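Local coordinates for extracellular solute-binding protein family 5 (Brucella melitensis, PDB 4ONY) that probably binds peptides or related solutes in the periplasm and delivers them to an ABC transporter for uptake across the inner membrane, at residues P241-S253 and L582-S594. Numbering follows the deposited sequence.
Sequences PSQRGFNNFDKIS and LSGYQLPAWWHTS
N248 reaches across to the C-terminal tail and shows how one asparagine can join two loops through their main chains. Its CG lies anti to the carbonyl carbon, beside the backbone N (chi1 -55°), and this turns the amide nitrogen toward the carbonyl oxygen of W590. N248 CB sits 3.4 Å from W590 O and also touches CB of W591; CG stays near the same oxygen. ND2 ends on it, with W590 O 3.0 Å from N248 ND2 and the N-H pointing almost straight at it (168°). The acceptor lies in the amide plane, although ND2 itself stands above the plane of the W590 carbonyl. A second bond from ND2, to G245 O, ties the same group back to the turn that precedes it, while OD1 accepts from K43, so both ends of the buried amide are engaged and its rotation is fixed.

Two ordered waters add bridges between the two backbones. One molecule accepts from N248 N and donates to both P588 O and W590 O; another bridges G245 O and A589 O. P588 O also receives a weak bond from N247 N, at 3.3 Å, and a CA-H...O contact from F246; F246 CD1 meets P588 CB at 3.8 Å. Farther along, the end of the F249 ring (CE1, CE2, CZ) meets the backbone of W590 to H592 obliquely, F249 CE1 3.3 Å from W591 C and F249 CZ 4.0 Å from W590 CB.

The short 3-10 segment 587-589 and short strand 591-592 are thereby fastened to the type II turn at Q243-F246 and the loop entering strand 251-257, a central strand of a mixed four-stranded sheet in this family 5 solute-binding fold.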
# COMPACT_ATOMS: atom_id res chain seq x y z
N PRO A 241 -24.07 0.39 12.75
CA PRO A 241 -23.87 1.40 11.74
C PRO A 241 -22.57 1.20 10.96
O PRO A 241 -22.56 1.41 9.75
CB PRO A 241 -23.90 2.69 12.54
CG PRO A 241 -24.89 2.39 13.64
CD PRO A 241 -24.55 0.97 14.02
N SER A 242 -21.53 0.69 11.61
CA SER A 242 -20.27 0.39 10.93
C SER A 242 -20.32 -0.85 10.00
O SER A 242 -19.36 -1.14 9.32
CB SER A 242 -19.12 0.22 11.93
OG SER A 242 -19.34 -0.88 12.79
N GLN A 243 -21.44 -1.57 9.98
CA GLN A 243 -21.60 -2.71 9.06
C GLN A 243 -22.76 -2.53 8.07
O GLN A 243 -23.02 -3.39 7.23
CB GLN A 243 -21.78 -3.99 9.86
CG GLN A 243 -20.58 -4.38 10.72
CD GLN A 243 -19.46 -5.01 9.90
OE1 GLN A 243 -19.40 -6.21 9.73
NE2 GLN A 243 -18.63 -4.17 9.31
N ARG A 244 -23.44 -1.40 8.16
CA ARG A 244 -24.58 -1.19 7.32
C ARG A 244 -24.18 -0.99 5.83
O ARG A 244 -23.33 -0.17 5.55
CB ARG A 244 -25.37 -0.00 7.83
CG ARG A 244 -26.61 0.22 6.99
CD ARG A 244 -27.74 0.79 7.80
NE ARG A 244 -28.96 0.82 6.98
CZ ARG A 244 -30.04 1.54 7.25
NH1 ARG A 244 -30.06 2.34 8.33
NH2 ARG A 244 -31.09 1.49 6.44
N GLY A 245 -24.79 -1.76 4.93
CA GLY A 245 -24.41 -1.85 3.49
C GLY A 245 -23.14 -2.63 3.13
O GLY A 245 -22.66 -2.55 1.99
N PHE A 246 -22.59 -3.38 4.09
CA PHE A 246 -21.51 -4.31 3.83
C PHE A 246 -22.07 -5.74 3.91
O PHE A 246 -23.20 -5.97 4.36
CB PHE A 246 -20.40 -4.16 4.89
CG PHE A 246 -19.56 -2.88 4.79
CD1 PHE A 246 -18.72 -2.68 3.73
CD2 PHE A 246 -19.60 -1.93 5.80
CE1 PHE A 246 -17.95 -1.52 3.64
CE2 PHE A 246 -18.81 -0.79 5.73
CZ PHE A 246 -17.97 -0.59 4.65
N ASN A 247 -21.27 -6.70 3.47
CA ASN A 247 -21.60 -8.11 3.60
C ASN A 247 -22.87 -8.47 2.86
O ASN A 247 -23.72 -9.17 3.38
CB ASN A 247 -21.72 -8.50 5.09
CG ASN A 247 -20.53 -8.03 5.89
OD1 ASN A 247 -19.38 -8.18 5.46
ND2 ASN A 247 -20.78 -7.48 7.07
N ASN A 248 -23.00 -7.95 1.65
CA ASN A 248 -24.22 -8.06 0.91
C ASN A 248 -24.36 -9.40 0.18
O ASN A 248 -25.48 -9.88 -0.02
CB ASN A 248 -24.36 -6.90 -0.08
CG ASN A 248 -24.26 -5.54 0.60
OD1 ASN A 248 -24.95 -5.25 1.60
ND2 ASN A 248 -23.39 -4.69 0.06
N PHE A 249 -23.26 -9.97 -0.25
CA PHE A 249 -23.29 -11.27 -0.90
C PHE A 249 -23.59 -12.33 0.15
O PHE A 249 -23.03 -12.29 1.24
CB PHE A 249 -21.98 -11.56 -1.62
CG PHE A 249 -21.64 -10.53 -2.67
CD1 PHE A 249 -22.38 -10.48 -3.84
CD2 PHE A 249 -20.60 -9.63 -2.47
CE1 PHE A 249 -22.10 -9.54 -4.82
CE2 PHE A 249 -20.32 -8.70 -3.43
CZ PHE A 249 -21.08 -8.65 -4.61
N ASP A 250 -24.47 -13.26 -0.17
CA ASP A 250 -24.72 -14.36 0.75
C ASP A 250 -23.66 -15.47 0.63
O ASP A 250 -23.60 -16.35 1.47
CB ASP A 250 -26.14 -14.91 0.64
CG ASP A 250 -26.50 -15.40 -0.73
OD1 ASP A 250 -25.62 -15.82 -1.50
OD2 ASP A 250 -27.71 -15.40 -1.06
N LYS A 251 -22.85 -15.40 -0.42
CA LYS A 251 -21.79 -16.37 -0.66
C LYS A 251 -20.69 -15.71 -1.45
O LYS A 251 -20.96 -14.98 -2.40
CB LYS A 251 -22.33 -17.56 -1.47
CG LYS A 251 -21.28 -18.61 -1.73
CD LYS A 251 -21.91 -19.93 -2.13
CE LYS A 251 -22.36 -19.87 -3.58
NZ LYS A 251 -22.62 -21.26 -4.04
N ILE A 252 -19.44 -15.98 -1.06
CA ILE A 252 -18.26 -15.47 -1.78
C ILE A 252 -17.30 -16.62 -1.99
O ILE A 252 -16.90 -17.26 -1.02
CB ILE A 252 -17.52 -14.35 -1.02
CG1 ILE A 252 -18.46 -13.16 -0.81
CG2 ILE A 252 -16.24 -13.94 -1.78
CD1 ILE A 252 -17.96 -12.06 0.12
N SER A 253 -16.98 -16.92 -3.26
CA SER A 253 -16.01 -17.97 -3.61
C SER A 253 -14.79 -17.32 -4.19
O SER A 253 -14.88 -16.44 -5.05
CB SER A 253 -16.61 -18.99 -4.60
OG SER A 253 -17.89 -19.47 -4.17
N LEU A 582 -12.28 7.57 -0.55
CA LEU A 582 -10.86 7.95 -0.65
C LEU A 582 -9.96 6.81 -1.07
O LEU A 582 -9.03 7.03 -1.88
CB LEU A 582 -10.40 8.50 0.69
CG LEU A 582 -9.03 9.24 0.79
CD1 LEU A 582 -9.08 10.51 -0.02
CD2 LEU A 582 -8.75 9.51 2.26
N SER A 583 -10.22 5.60 -0.54
CA SER A 583 -9.35 4.45 -0.82
C SER A 583 -9.63 3.75 -2.15
O SER A 583 -8.94 2.82 -2.50
CB SER A 583 -9.39 3.42 0.28
OG SER A 583 -8.91 3.91 1.52
N GLY A 584 -10.62 4.22 -2.90
CA GLY A 584 -10.92 3.61 -4.17
C GLY A 584 -12.06 2.62 -4.00
O GLY A 584 -12.75 2.65 -2.97
N TYR A 585 -12.30 1.78 -5.00
CA TYR A 585 -13.48 0.90 -4.95
C TYR A 585 -13.36 -0.02 -3.73
O TYR A 585 -12.26 -0.41 -3.35
CB TYR A 585 -13.66 0.09 -6.27
CG TYR A 585 -12.52 -0.93 -6.50
CD1 TYR A 585 -12.56 -2.18 -5.92
CD2 TYR A 585 -11.42 -0.58 -7.25
CE1 TYR A 585 -11.51 -3.09 -6.08
CE2 TYR A 585 -10.36 -1.45 -7.44
CZ TYR A 585 -10.39 -2.70 -6.83
OH TYR A 585 -9.36 -3.56 -7.01
N GLN A 586 -14.51 -0.43 -3.18
CA GLN A 586 -14.54 -1.29 -2.00
C GLN A 586 -15.50 -2.46 -2.24
O GLN A 586 -16.71 -2.33 -2.11
CB GLN A 586 -15.03 -0.46 -0.82
CG GLN A 586 -14.16 0.69 -0.45
CD GLN A 586 -12.83 0.22 0.01
OE1 GLN A 586 -12.75 -0.65 0.88
NE2 GLN A 586 -11.76 0.76 -0.56
N LEU A 587 -14.94 -3.61 -2.61
CA LEU A 587 -15.72 -4.79 -2.93
C LEU A 587 -16.70 -5.19 -1.85
O LEU A 587 -17.80 -5.69 -2.18
CB LEU A 587 -14.81 -5.99 -3.23
CG LEU A 587 -13.92 -5.86 -4.45
CD1 LEU A 587 -13.27 -7.20 -4.73
CD2 LEU A 587 -14.73 -5.39 -5.68
N PRO A 588 -16.34 -5.03 -0.55
CA PRO A 588 -17.29 -5.41 0.50
C PRO A 588 -18.61 -4.60 0.50
O PRO A 588 -19.54 -5.01 1.16
CB PRO A 588 -16.52 -5.15 1.80
CG PRO A 588 -15.09 -5.30 1.41
CD PRO A 588 -15.00 -4.75 0.01
N ALA A 589 -18.64 -3.46 -0.18
CA ALA A 589 -19.85 -2.68 -0.34
C ALA A 589 -20.61 -3.01 -1.64
O ALA A 589 -21.70 -2.45 -1.89
CB ALA A 589 -19.49 -1.22 -0.30
N TRP A 590 -20.08 -3.92 -2.46
CA TRP A 590 -20.77 -4.29 -3.70
C TRP A 590 -21.89 -5.31 -3.39
O TRP A 590 -21.95 -5.87 -2.26
CB TRP A 590 -19.76 -4.85 -4.74
CG TRP A 590 -18.80 -3.77 -5.24
CD1 TRP A 590 -18.46 -2.63 -4.59
CD2 TRP A 590 -18.09 -3.75 -6.47
NE1 TRP A 590 -17.56 -1.90 -5.33
CE2 TRP A 590 -17.31 -2.57 -6.49
CE3 TRP A 590 -18.00 -4.63 -7.55
CZ2 TRP A 590 -16.51 -2.23 -7.56
CZ3 TRP A 590 -17.17 -4.31 -8.61
CH2 TRP A 590 -16.45 -3.12 -8.62
N TRP A 591 -22.74 -5.55 -4.37
CA TRP A 591 -23.89 -6.45 -4.21
C TRP A 591 -24.27 -7.11 -5.53
O TRP A 591 -23.70 -6.81 -6.61
CB TRP A 591 -25.10 -5.72 -3.58
CG TRP A 591 -25.73 -4.64 -4.42
CD1 TRP A 591 -26.68 -4.81 -5.37
CD2 TRP A 591 -25.44 -3.24 -4.39
NE1 TRP A 591 -27.02 -3.62 -5.93
CE2 TRP A 591 -26.27 -2.63 -5.35
CE3 TRP A 591 -24.57 -2.44 -3.66
CZ2 TRP A 591 -26.28 -1.24 -5.57
CZ3 TRP A 591 -24.56 -1.05 -3.90
CH2 TRP A 591 -25.40 -0.48 -4.84
N HIS A 592 -25.19 -8.05 -5.44
CA HIS A 592 -25.71 -8.75 -6.58
C HIS A 592 -27.05 -8.13 -6.91
O HIS A 592 -27.84 -7.86 -6.00
CB HIS A 592 -25.86 -10.22 -6.23
CG HIS A 592 -26.02 -11.10 -7.42
ND1 HIS A 592 -27.13 -11.09 -8.23
CD2 HIS A 592 -25.19 -12.04 -7.94
CE1 HIS A 592 -27.00 -11.99 -9.19
NE2 HIS A 592 -25.84 -12.58 -9.03
N THR A 593 -27.32 -7.91 -8.20
CA THR A 593 -28.61 -7.35 -8.60
C THR A 593 -29.73 -8.34 -8.28
O THR A 593 -29.51 -9.54 -8.19
CB THR A 593 -28.72 -7.07 -10.11
OG1 THR A 593 -28.43 -8.27 -10.84
CG2 THR A 593 -27.75 -6.06 -10.50
N SER A 594 -30.91 -7.79 -8.04
CA SER A 594 -32.15 -8.55 -7.77
C SER A 594 -32.62 -9.44 -8.90
O SER A 594 -32.86 -8.95 -9.99
CB SER A 594 -33.27 -7.55 -7.46
OG SER A 594 -32.91 -6.79 -6.31
O HOH W 1 -23.19 -0.90 -0.09
O HOH W 2 -20.91 -7.01 -0.04
O HOH W 3 -26.32 -9.07 -2.80